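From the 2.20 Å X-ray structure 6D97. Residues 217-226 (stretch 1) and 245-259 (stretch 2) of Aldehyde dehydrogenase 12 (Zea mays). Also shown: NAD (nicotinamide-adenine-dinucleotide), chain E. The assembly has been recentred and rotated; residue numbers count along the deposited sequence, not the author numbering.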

# COMPACT_ATOMS: atom_id res chain seq x y z
N ASN A 217 1.43 12.17 -19.35
CA ASN A 217 1.74 13.54 -19.71
C ASN A 217 2.36 13.60 -21.10
O ASN A 217 2.81 12.59 -21.66
CB ASN A 217 2.69 14.17 -18.69
CG ASN A 217 2.19 14.05 -17.27
OD1 ASN A 217 1.32 14.81 -16.84
ND2 ASN A 217 2.74 13.10 -16.52
N LYS A 218 2.37 14.81 -21.67
CA LYS A 218 3.15 15.08 -22.88
C LYS A 218 4.25 16.06 -22.52
O LYS A 218 3.98 17.25 -22.31
CB LYS A 218 2.28 15.64 -24.00
CG LYS A 218 3.08 16.09 -25.21
CD LYS A 218 2.23 16.33 -26.43
CE LYS A 218 3.11 16.73 -27.60
NZ LYS A 218 2.33 16.86 -28.87
N PRO A 219 5.50 15.61 -22.43
CA PRO A 219 6.58 16.49 -22.00
C PRO A 219 7.33 17.14 -23.15
O PRO A 219 7.41 16.61 -24.26
CB PRO A 219 7.50 15.54 -21.23
CG PRO A 219 7.37 14.26 -21.99
CD PRO A 219 5.95 14.21 -22.53
N VAL A 220 7.87 18.31 -22.86
CA VAL A 220 8.94 18.91 -23.65
C VAL A 220 10.21 18.82 -22.82
O VAL A 220 10.22 19.21 -21.65
CB VAL A 220 8.61 20.36 -24.05
CG1 VAL A 220 8.38 21.24 -22.83
CG2 VAL A 220 9.72 20.92 -24.93
N LEU A 221 11.25 18.23 -23.40
CA LEU A 221 12.48 17.93 -22.68
C LEU A 221 13.58 18.87 -23.13
O LEU A 221 13.85 19.00 -24.33
CB LEU A 221 12.90 16.47 -22.91
CG LEU A 221 14.29 16.13 -22.37
CD1 LEU A 221 14.35 16.26 -20.85
CD2 LEU A 221 14.70 14.74 -22.80
N LYS A 222 14.22 19.52 -22.16
CA LYS A 222 15.35 20.40 -22.42
C LYS A 222 16.54 19.93 -21.60
O LYS A 222 16.46 19.86 -20.37
CB LYS A 222 15.00 21.85 -22.09
CG LYS A 222 16.09 22.86 -22.43
CD LYS A 222 16.52 23.63 -21.20
CE LYS A 222 17.49 24.75 -21.55
NZ LYS A 222 18.82 24.22 -21.95
N VAL A 223 17.63 19.60 -22.29
CA VAL A 223 18.88 19.20 -21.65
C VAL A 223 19.92 20.27 -21.96
O VAL A 223 19.91 20.85 -23.06
CB VAL A 223 19.35 17.81 -22.14
CG1 VAL A 223 20.65 17.40 -21.46
CG2 VAL A 223 18.26 16.78 -21.88
N ASP A 224 20.78 20.56 -20.98
CA ASP A 224 21.89 21.49 -21.15
C ASP A 224 22.59 21.26 -22.47
O ASP A 224 23.01 20.14 -22.77
CB ASP A 224 22.88 21.34 -19.99
CG ASP A 224 23.87 22.50 -19.91
OD1 ASP A 224 24.62 22.72 -20.88
OD2 ASP A 224 23.87 23.19 -18.87
N SER A 225 22.69 22.32 -23.28
CA SER A 225 23.17 22.17 -24.65
C SER A 225 24.56 21.58 -24.71
O SER A 225 24.95 21.01 -25.73
CB SER A 225 23.14 23.52 -25.37
OG SER A 225 21.82 23.99 -25.54
N LYS A 226 25.33 21.71 -23.63
CA LYS A 226 26.67 21.14 -23.61
C LYS A 226 26.65 19.63 -23.79
O LYS A 226 27.59 19.06 -24.35
CB LYS A 226 27.39 21.51 -22.31
CG LYS A 226 27.90 22.93 -22.24
CD LYS A 226 28.75 23.15 -20.99
CE LYS A 226 28.20 24.28 -20.14
NZ LYS A 226 26.86 23.97 -19.58
N ALA A 245 6.04 9.49 -32.30
CA ALA A 245 6.61 10.78 -32.69
C ALA A 245 5.92 11.93 -31.98
O ALA A 245 6.58 12.89 -31.56
CB ALA A 245 6.51 10.95 -34.21
N GLU A 246 4.61 11.85 -31.80
CA GLU A 246 3.84 12.97 -31.28
C GLU A 246 3.81 13.04 -29.76
O GLU A 246 3.24 13.99 -29.22
CB GLU A 246 2.40 12.92 -31.81
N ASP A 247 4.42 12.08 -29.06
CA ASP A 247 4.26 12.00 -27.61
C ASP A 247 5.20 12.93 -26.85
O ASP A 247 4.93 13.23 -25.68
CB ASP A 247 4.46 10.56 -27.13
CG ASP A 247 3.20 9.73 -27.25
OD1 ASP A 247 2.30 10.14 -28.01
OD2 ASP A 247 3.11 8.68 -26.59
N MET A 248 6.29 13.39 -27.46
CA MET A 248 7.20 14.28 -26.74
C MET A 248 7.93 15.20 -27.71
O MET A 248 8.01 14.93 -28.91
CB MET A 248 8.21 13.50 -25.89
CG MET A 248 9.25 12.70 -26.67
SD MET A 248 10.74 13.62 -27.14
CE MET A 248 11.47 13.96 -25.54
N ASP A 249 8.47 16.28 -27.16
CA ASP A 249 9.28 17.23 -27.90
C ASP A 249 10.63 17.39 -27.22
O ASP A 249 10.79 17.15 -26.02
CB ASP A 249 8.59 18.60 -28.00
CG ASP A 249 7.28 18.53 -28.74
OD1 ASP A 249 7.25 17.96 -29.85
OD2 ASP A 249 6.27 19.03 -28.21
N PHE A 250 11.61 17.83 -28.01
CA PHE A 250 12.99 17.98 -27.55
C PHE A 250 13.48 19.36 -28.00
O PHE A 250 13.55 19.62 -29.20
CB PHE A 250 13.86 16.87 -28.14
CG PHE A 250 15.27 16.83 -27.61
CD1 PHE A 250 15.52 16.70 -26.26
CD2 PHE A 250 16.34 16.87 -28.49
CE1 PHE A 250 16.82 16.65 -25.78
CE2 PHE A 250 17.64 16.82 -28.03
CZ PHE A 250 17.89 16.70 -26.67
N ILE A 251 13.78 20.23 -27.05
CA ILE A 251 14.19 21.60 -27.36
C ILE A 251 15.59 21.84 -26.83
O ILE A 251 15.93 21.42 -25.71
CB ILE A 251 13.20 22.64 -26.79
CG1 ILE A 251 13.63 24.06 -27.19
CG2 ILE A 251 13.07 22.52 -25.28
CD1 ILE A 251 12.57 25.12 -26.97
N ASN A 252 16.42 22.49 -27.64
CA ASN A 252 17.74 22.96 -27.23
C ASN A 252 17.71 24.49 -27.23
O ASN A 252 17.27 25.10 -28.21
CB ASN A 252 18.84 22.44 -28.15
CG ASN A 252 18.90 20.93 -28.21
OD1 ASN A 252 19.63 20.29 -27.45
ND2 ASN A 252 18.16 20.34 -29.14
N SER A 253 18.17 25.09 -26.14
CA SER A 253 18.16 26.55 -26.02
C SER A 253 18.98 26.93 -24.80
O SER A 253 19.35 26.09 -23.99
CB SER A 253 16.74 27.10 -25.91
OG SER A 253 16.15 26.76 -24.66
N ASP A 254 19.26 28.23 -24.70
CA ASP A 254 19.79 28.74 -23.45
C ASP A 254 18.67 28.83 -22.42
O ASP A 254 17.49 28.64 -22.73
CB ASP A 254 20.46 30.10 -23.65
CG ASP A 254 19.54 31.15 -24.25
OD1 ASP A 254 18.35 31.24 -23.87
OD2 ASP A 254 20.02 31.93 -25.10
N GLY A 255 19.05 29.12 -21.18
CA GLY A 255 18.06 29.15 -20.11
C GLY A 255 17.00 30.22 -20.31
O GLY A 255 15.84 30.02 -19.96
N ALA A 256 17.39 31.35 -20.90
CA ALA A 256 16.46 32.47 -21.02
C ALA A 256 15.31 32.14 -21.98
O ALA A 256 14.16 32.51 -21.72
CB ALA A 256 17.19 33.72 -21.48
N VAL A 257 15.61 31.46 -23.08
CA VAL A 257 14.56 31.09 -24.02
C VAL A 257 13.64 30.05 -23.40
O VAL A 257 12.41 30.13 -23.53
CB VAL A 257 15.16 30.60 -25.35
CG1 VAL A 257 14.08 29.95 -26.19
CG2 VAL A 257 15.80 31.76 -26.09
N MET A 258 14.22 29.05 -22.72
CA MET A 258 13.40 28.05 -22.04
C MET A 258 12.49 28.70 -21.01
O MET A 258 11.35 28.26 -20.81
CB MET A 258 14.29 27.00 -21.38
CG MET A 258 13.53 25.77 -20.90
SD MET A 258 12.70 24.93 -22.26
CE MET A 258 11.69 23.75 -21.37
N ASN A 259 12.98 29.75 -20.35
CA ASN A 259 12.14 30.49 -19.41
C ASN A 259 10.93 31.09 -20.11
O ASN A 259 9.80 30.99 -19.62
CB ASN A 259 12.97 31.58 -18.73
CG ASN A 259 12.59 31.79 -17.27
OD1 ASN A 259 13.46 31.90 -16.41
ND2 ASN A 259 11.29 31.83 -16.99
PA NAD E . 21.62 25.19 -14.09
O1A NAD E . 20.51 25.74 -13.12
O2A NAD E . 22.68 26.06 -14.54
O5B NAD E . 21.24 24.72 -15.44
C5B NAD E . 20.48 23.54 -15.57
C4B NAD E . 19.47 23.59 -16.72
O4B NAD E . 18.48 24.59 -16.55
C3B NAD E . 20.11 23.78 -18.06
O3B NAD E . 19.48 23.01 -19.01
C2B NAD E . 19.90 25.21 -18.31
O2B NAD E . 19.89 25.47 -19.66
C1B NAD E . 18.58 25.41 -17.68
N9A NAD E . 18.28 26.78 -17.29
C8A NAD E . 19.13 27.72 -16.75
N7A NAD E . 18.45 28.84 -16.50
C5A NAD E . 17.12 28.66 -16.86
C6A NAD E . 15.98 29.45 -16.83
N6A NAD E . 16.06 30.79 -16.33
N1A NAD E . 14.81 28.96 -17.26
C2A NAD E . 14.70 27.69 -17.74
N3A NAD E . 15.79 26.89 -17.78
C4A NAD E . 16.99 27.34 -17.36
O3 NAD E . 22.45 24.06 -13.66
PN NAD E . 24.03 24.08 -13.44
O1N NAD E . 24.29 22.69 -12.75
O2N NAD E . 24.77 24.10 -14.74
O5D NAD E . 24.52 25.17 -12.52
O HOH W 1 19.55 23.08 -24.55
O HOH W 2 18.06 19.86 -25.09
O HOH W 3 21.70 25.04 -22.59

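Two parallel strands form the backbone of this contact, residues 218-223 running beside the strand that begins at Asp 249, with their directions 25° apart. The register pairs Val 220 with Asp 249 and Leu 221 with Phe 250. As parallel pairing requires, one residue bonds to both neighbours of its partner: Leu 221 N donates to Asp 249 O at 2.9 Å, and Ile 251 N donates to Leu 221 O at 3.0 Å. One step earlier in both strands, Asp 249 N donates to Pro 219 O at 3.1 Å; proline has no N-H to give, but its carbonyl still serves.

Beyond Ile 251 the backbones separate, and water takes over. Val 223 N lies 4.2 Å from Ile 251 O, too far for a direct bond. Water 2 sits in the gap: it accepts from Val 223 N (2.8 Å) and lies 2.7 Å from Ile 251 O. Water 1 similarly accepts from Ser 253 N (2.9 Å) and donates to Val 223 O (2.7 Å).

Side chains alternate across the sheet. On one face, Leu 221 CD2 meets Phe 250 CD1 at 4.1 Å, while Val 223 CG2 touches the ring edge, 4.2 Å from Phe 250 CE1. The opposite face carries Val 220, Lys 222 and Ile 251, where Val 220 CG2 packs on Ile 251 CG2 at 3.7 Å.

Lys 222, with the largest area covered, joins apolar packing to polar bonding. Its CD lies 3.7 Å from Met 258 CG, and its NZ donates to Ser 253 O (2.8 Å) and to NAD O2B (2.8 Å), tying both stretches and the cofactor together. The helix that supplies Met 258 is capped by Asp 254, whose OD1 accepts from Val 257 N at 2.9 Å. At its start, Gly 255 leaves room for the adenine: a CB there would clash with NAD N7A.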